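PDB 1IV3: 2-C-methyl-D-erythritol 2,4-cyclodiphosphate synthase from Thermus thermophilus, which catalyses the conversion of 4-diphosphocytidyl-2-C-methyl-D-erythritol 2-phosphate to 2-C-methyl-D-erythritol 2,4-cyclodiphosphate with release of CMP in isoprenoid biosynthesis. Local coordinates for residues R2-E14 against P139-D151. The protein carries 3 engineered substitutions. Numbering follows the deposited sequence.
Sequences RIGYGEDSHRLEE and PSHVQARAVVLLD. With MG (magnesium ion), chain G.
Arg2 N reaches Leu150 O at 2.9 Å, opening an antiparallel ladder of paired backbone hydrogen bonds that recurs at Gly4–Val148, Gly6–Ala146, Asp8–Ala144 and His10–Val142. Ile3 CD1 presses on Val147 CG1 at 3.3 Å, closer than usual for carbons, on the face that meets Ile3 of both other subunits. With CG anti to the backbone N (chi1 -179°), Tyr5 brings its ring edge to Val147, Tyr5 CD1 3.5 Å from Val147 CG2. Its ring then runs alongside Arg145, Tyr5 OH 3.4 Å from Arg145 CD. Glu7 OE1 accepts a weak hydrogen bond from Arg145 NE (3.2 Å, N-H...O 142°), part of a salt bridge; OE1 also pairs with Arg145 NH1 of the second subunit, while Arg145 NH1 of this chain pairs with Glu7 OE1 of the third, extending the charge network across the IspF homotrimer. These are adjacent central strands of the mixed sheet, whose opposite face, under helix 39-50, bears the metal site: Asp8 OD2 (1.9 Å) and His10 NE2 (2.0 Å) bind magnesium with His42, and Asp8 OD1 salt-bridges Lys132 of the second subunit. Arg11 CA makes a CH-pi contact over the His141 ring face, 23° off the normal, and that ring's rim lies over one guanidinium face; an alanine here, lacking the guanidinium, would probably leave the rim without that cover. Leu12 N bonds Ser140 O at 2.6 Å, and Leu12 CD2 packs against Val142 CG1.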
loop_
_atom_site.group_PDB
_atom_site.type_symbol
_atom_site.label_atom_id
_atom_site.label_comp_id
_atom_site.label_asym_id
_atom_site.label_seq_id
_atom_site.Cartn_x
_atom_site.Cartn_y
_atom_site.Cartn_z
ATOM N N ARG A 2 12.656 -12.110 2.268
ATOM C CA ARG A 2 11.930 -11.614 1.100
ATOM C C ARG A 2 10.616 -10.942 1.464
ATOM O O ARG A 2 9.984 -11.287 2.458
ATOM C CB ARG A 2 11.574 -12.755 0.140
ATOM C CG ARG A 2 12.805 -13.303 -0.564
ATOM C CD ARG A 2 12.410 -14.326 -1.631
ATOM N NE ARG A 2 13.610 -14.689 -2.362
ATOM C CZ ARG A 2 13.936 -14.362 -3.591
ATOM N NH1 ARG A 2 13.119 -13.620 -4.308
ATOM N NH2 ARG A 2 15.092 -14.790 -4.098
ATOM N N ILE A 3 10.225 -10.005 0.615
ATOM C CA ILE A 3 8.977 -9.300 0.875
ATOM C C ILE A 3 8.136 -9.289 -0.397
ATOM O O ILE A 3 8.718 -9.329 -1.484
ATOM C CB ILE A 3 9.181 -7.856 1.365
ATOM C CG1 ILE A 3 7.849 -7.153 1.648
ATOM C CG2 ILE A 3 9.993 -7.022 0.394
ATOM C CD1 ILE A 3 7.906 -6.088 2.703
ATOM N N GLY A 4 6.818 -9.247 -0.229
ATOM C CA GLY A 4 5.988 -9.162 -1.437
ATOM C C GLY A 4 4.804 -8.239 -1.156
ATOM O O GLY A 4 4.320 -8.226 -0.030
ATOM N N TYR A 5 4.385 -7.482 -2.174
ATOM C CA TYR A 5 3.270 -6.558 -1.992
ATOM C C TYR A 5 2.237 -6.821 -3.066
ATOM O O TYR A 5 2.626 -6.941 -4.226
ATOM C CB TYR A 5 3.811 -5.123 -2.059
ATOM C CG TYR A 5 2.736 -4.088 -1.863
ATOM C CD1 TYR A 5 2.134 -3.945 -0.616
ATOM C CD2 TYR A 5 2.358 -3.280 -2.934
ATOM C CE1 TYR A 5 1.146 -2.982 -0.452
ATOM C CE2 TYR A 5 1.366 -2.323 -2.766
ATOM C CZ TYR A 5 0.778 -2.195 -1.529
ATOM O OH TYR A 5 -0.210 -1.237 -1.359
ATOM N N GLY A 6 0.952 -6.902 -2.754
ATOM C CA GLY A 6 -0.051 -7.048 -3.800
ATOM C C GLY A 6 -1.340 -6.335 -3.406
ATOM O O GLY A 6 -1.572 -6.004 -2.244
ATOM N N GLU A 7 -2.142 -6.112 -4.435
ATOM C CA GLU A 7 -3.375 -5.374 -4.354
ATOM C C GLU A 7 -4.440 -6.050 -5.219
ATOM O O GLU A 7 -4.111 -6.714 -6.200
ATOM C CB GLU A 7 -3.245 -3.945 -4.884
ATOM C CG GLU A 7 -2.225 -3.040 -4.220
ATOM C CD GLU A 7 -2.383 -1.627 -4.818
ATOM O OE1 GLU A 7 -3.538 -1.268 -5.130
ATOM O OE2 GLU A 7 -1.402 -0.900 -4.962
ATOM N N ASP A 8 -5.683 -5.844 -4.841
ATOM C CA ASP A 8 -6.813 -6.248 -5.672
ATOM C C ASP A 8 -8.009 -5.356 -5.354
ATOM O O ASP A 8 -8.177 -4.862 -4.234
ATOM C CB ASP A 8 -7.221 -7.697 -5.445
ATOM C CG ASP A 8 -8.148 -8.202 -6.549
ATOM O OD1 ASP A 8 -8.128 -7.614 -7.649
ATOM O OD2 ASP A 8 -8.959 -9.089 -6.215
ATOM N N SER A 9 -8.844 -5.183 -6.365
ATOM C CA SER A 9 -10.119 -4.492 -6.157
ATOM C C SER A 9 -11.191 -5.123 -7.040
ATOM O O SER A 9 -10.862 -5.674 -8.088
ATOM C CB SER A 9 -9.969 -2.998 -6.437
ATOM O OG SER A 9 -9.850 -2.758 -7.833
ATOM N N HIS A 10 -12.441 -5.040 -6.594
ATOM C CA HIS A 10 -13.568 -5.463 -7.402
ATOM C C HIS A 10 -14.759 -4.532 -7.187
ATOM O O HIS A 10 -14.991 -4.063 -6.075
ATOM C CB HIS A 10 -14.052 -6.886 -7.101
ATOM C CG HIS A 10 -13.025 -7.874 -7.575
ATOM N ND1 HIS A 10 -13.047 -8.434 -8.834
ATOM C CD2 HIS A 10 -11.928 -8.375 -6.949
ATOM C CE1 HIS A 10 -12.012 -9.254 -8.961
ATOM N NE2 HIS A 10 -11.317 -9.234 -7.830
ATOM N N ARG A 11 -15.455 -4.339 -8.302
ATOM C CA ARG A 11 -16.722 -3.630 -8.274
ATOM C C ARG A 11 -17.666 -4.496 -7.444
ATOM O O ARG A 11 -17.701 -5.720 -7.556
ATOM C CB ARG A 11 -17.249 -3.414 -9.675
ATOM C CG ARG A 11 -18.276 -2.332 -9.906
ATOM C CD ARG A 11 -18.232 -1.876 -11.371
ATOM N NE ARG A 11 -17.524 -0.604 -11.494
ATOM C CZ ARG A 11 -17.879 0.526 -10.890
ATOM N NH1 ARG A 11 -18.948 0.578 -10.105
ATOM N NH2 ARG A 11 -17.156 1.628 -11.071
ATOM N N LEU A 12 -18.438 -3.797 -6.620
ATOM C CA LEU A 12 -19.408 -4.553 -5.822
ATOM C C LEU A 12 -20.805 -4.374 -6.401
ATOM O O LEU A 12 -21.213 -3.270 -6.758
ATOM C CB LEU A 12 -19.328 -4.085 -4.374
ATOM C CG LEU A 12 -18.106 -4.531 -3.576
ATOM C CD1 LEU A 12 -18.020 -3.714 -2.297
ATOM C CD2 LEU A 12 -18.168 -6.031 -3.278
ATOM N N GLU A 13 -21.573 -5.461 -6.505
ATOM C CA GLU A 13 -22.939 -5.231 -6.991
ATOM C C GLU A 13 -23.970 -5.929 -6.114
ATOM O O GLU A 13 -23.734 -6.979 -5.517
ATOM C CB GLU A 13 -23.050 -5.677 -8.448
ATOM C CG GLU A 13 -23.500 -4.558 -9.383
ATOM C CD GLU A 13 -22.471 -4.250 -10.455
ATOM O OE1 GLU A 13 -21.651 -5.151 -10.743
ATOM O OE2 GLU A 13 -22.490 -3.120 -10.987
ATOM N N GLU A 14 -25.153 -5.300 -6.058
ATOM C CA GLU A 14 -26.242 -5.828 -5.261
ATOM C C GLU A 14 -26.640 -7.253 -5.656
ATOM O O GLU A 14 -26.739 -7.594 -6.835
ATOM C CB GLU A 14 -27.452 -4.874 -5.347
ATOM C CG GLU A 14 -27.743 -4.270 -3.979
ATOM C CD GLU A 14 -27.473 -2.780 -3.973
ATOM O OE1 GLU A 14 -27.050 -2.231 -2.936
ATOM O OE2 GLU A 14 -27.686 -2.155 -5.035
ATOM N N PRO A 139 -17.323 3.747 -2.646
ATOM C CA PRO A 139 -18.439 3.093 -1.951
ATOM C C PRO A 139 -18.968 1.863 -2.652
ATOM O O PRO A 139 -19.825 1.143 -2.154
ATOM C CB PRO A 139 -19.542 4.170 -2.000
ATOM C CG PRO A 139 -19.252 4.859 -3.297
ATOM C CD PRO A 139 -17.745 4.990 -3.328
ATOM N N SER A 140 -18.467 1.610 -3.857
ATOM C CA SER A 140 -18.981 0.454 -4.559
ATOM C C SER A 140 -17.880 -0.527 -4.943
ATOM O O SER A 140 -18.069 -1.311 -5.873
ATOM C CB SER A 140 -19.754 0.944 -5.795
ATOM O OG SER A 140 -20.973 1.551 -5.382
ATOM N N HIS A 141 -16.744 -0.511 -4.242
ATOM C CA HIS A 141 -15.708 -1.511 -4.483
ATOM C C HIS A 141 -15.262 -2.128 -3.158
ATOM O O HIS A 141 -15.369 -1.508 -2.101
ATOM C CB HIS A 141 -14.476 -0.938 -5.171
ATOM C CG HIS A 141 -14.679 -0.488 -6.580
ATOM N ND1 HIS A 141 -14.080 -1.109 -7.646
ATOM C CD2 HIS A 141 -15.407 0.541 -7.094
ATOM C CE1 HIS A 141 -14.444 -0.489 -8.761
ATOM N NE2 HIS A 141 -15.240 0.507 -8.458
ATOM N N VAL A 142 -14.762 -3.349 -3.255
ATOM C CA VAL A 142 -13.987 -3.940 -2.161
ATOM C C VAL A 142 -12.516 -3.803 -2.554
ATOM O O VAL A 142 -12.193 -4.107 -3.718
ATOM C CB VAL A 142 -14.369 -5.390 -1.883
ATOM C CG1 VAL A 142 -14.323 -6.259 -3.154
ATOM C CG2 VAL A 142 -13.468 -5.973 -0.801
ATOM N N GLN A 143 -11.655 -3.334 -1.650
ATOM C CA GLN A 143 -10.243 -3.221 -2.016
ATOM C C GLN A 143 -9.412 -4.036 -1.025
ATOM O O GLN A 143 -9.788 -4.090 0.152
ATOM C CB GLN A 143 -9.759 -1.786 -1.997
ATOM C CG GLN A 143 -10.595 -0.834 -2.841
ATOM C CD GLN A 143 -10.317 0.633 -2.545
ATOM O OE1 GLN A 143 -11.121 1.355 -1.949
ATOM N NE2 GLN A 143 -9.142 1.092 -2.963
ATOM N N ALA A 144 -8.318 -4.645 -1.470
ATOM C CA ALA A 144 -7.413 -5.308 -0.540
ATOM C C ALA A 144 -5.992 -4.898 -0.892
ATOM O O ALA A 144 -5.697 -4.803 -2.085
ATOM C CB ALA A 144 -7.517 -6.828 -0.598
ATOM N N ARG A 145 -5.156 -4.689 0.119
ATOM C CA ARG A 145 -3.718 -4.529 -0.113
ATOM C C ARG A 145 -2.994 -5.358 0.928
ATOM O O ARG A 145 -3.416 -5.364 2.095
ATOM C CB ARG A 145 -3.303 -3.057 -0.061
ATOM C CG ARG A 145 -4.118 -2.188 -1.022
ATOM C CD ARG A 145 -3.572 -0.759 -1.075
ATOM N NE ARG A 145 -4.211 -0.057 -2.200
ATOM C CZ ARG A 145 -5.384 0.539 -2.017
ATOM N NH1 ARG A 145 -5.944 0.503 -0.816
ATOM N NH2 ARG A 145 -5.961 1.167 -3.029
ATOM N N ALA A 146 -1.957 -6.072 0.484
ATOM C CA ALA A 146 -1.308 -7.054 1.331
ATOM C C ALA A 146 0.218 -6.991 1.230
ATOM O O ALA A 146 0.702 -6.798 0.116
ATOM C CB ALA A 146 -1.725 -8.487 0.976
ATOM N N VAL A 147 0.887 -7.193 2.367
ATOM C CA VAL A 147 2.348 -7.400 2.365
ATOM C C VAL A 147 2.619 -8.777 2.952
ATOM O O VAL A 147 2.002 -9.162 3.965
ATOM C CB VAL A 147 3.097 -6.327 3.174
ATOM C CG1 VAL A 147 4.598 -6.415 3.038
ATOM C CG2 VAL A 147 2.666 -4.930 2.722
ATOM N N VAL A 148 3.511 -9.528 2.339
ATOM C CA VAL A 148 3.892 -10.804 2.964
ATOM C C VAL A 148 5.391 -10.768 3.241
ATOM O O VAL A 148 6.186 -10.074 2.575
ATOM C CB VAL A 148 3.556 -12.033 2.099
ATOM C CG1 VAL A 148 2.055 -12.197 1.918
ATOM C CG2 VAL A 148 4.253 -11.912 0.752
ATOM N N LEU A 149 5.766 -11.537 4.258
ATOM C CA LEU A 149 7.183 -11.616 4.631
ATOM C C LEU A 149 7.568 -13.090 4.645
ATOM O O LEU A 149 6.798 -13.890 5.194
ATOM C CB LEU A 149 7.366 -10.947 5.981
ATOM C CG LEU A 149 8.767 -10.856 6.576
ATOM C CD1 LEU A 149 9.657 -9.978 5.715
ATOM C CD2 LEU A 149 8.677 -10.347 8.017
ATOM N N LEU A 150 8.708 -13.403 4.064
ATOM C CA LEU A 150 9.123 -14.797 3.952
ATOM C C LEU A 150 10.596 -14.975 4.331
ATOM O O LEU A 150 11.393 -14.120 3.951
ATOM C CB LEU A 150 8.917 -15.293 2.522
ATOM C CG LEU A 150 7.512 -15.133 1.933
ATOM C CD1 LEU A 150 7.501 -13.956 0.974
ATOM C CD2 LEU A 150 7.046 -16.393 1.231
ATOM N N ASP A 151 10.868 -16.064 5.024
ATOM C CA ASP A 151 12.146 -16.529 5.527
ATOM C C ASP A 151 12.496 -15.989 6.904
ATOM O O ASP A 151 12.643 -16.673 7.911
ATOM C CB ASP A 151 13.250 -16.128 4.541
ATOM C CG ASP A 151 13.178 -17.013 3.310
ATOM O OD1 ASP A 151 12.109 -17.656 3.159
ATOM O OD2 ASP A 151 14.175 -17.035 2.559
HETATM MG MG MG G . -9.468 -9.965 -7.836
HETATM O O HOH W 1 -8.684 -9.893 -10.032
#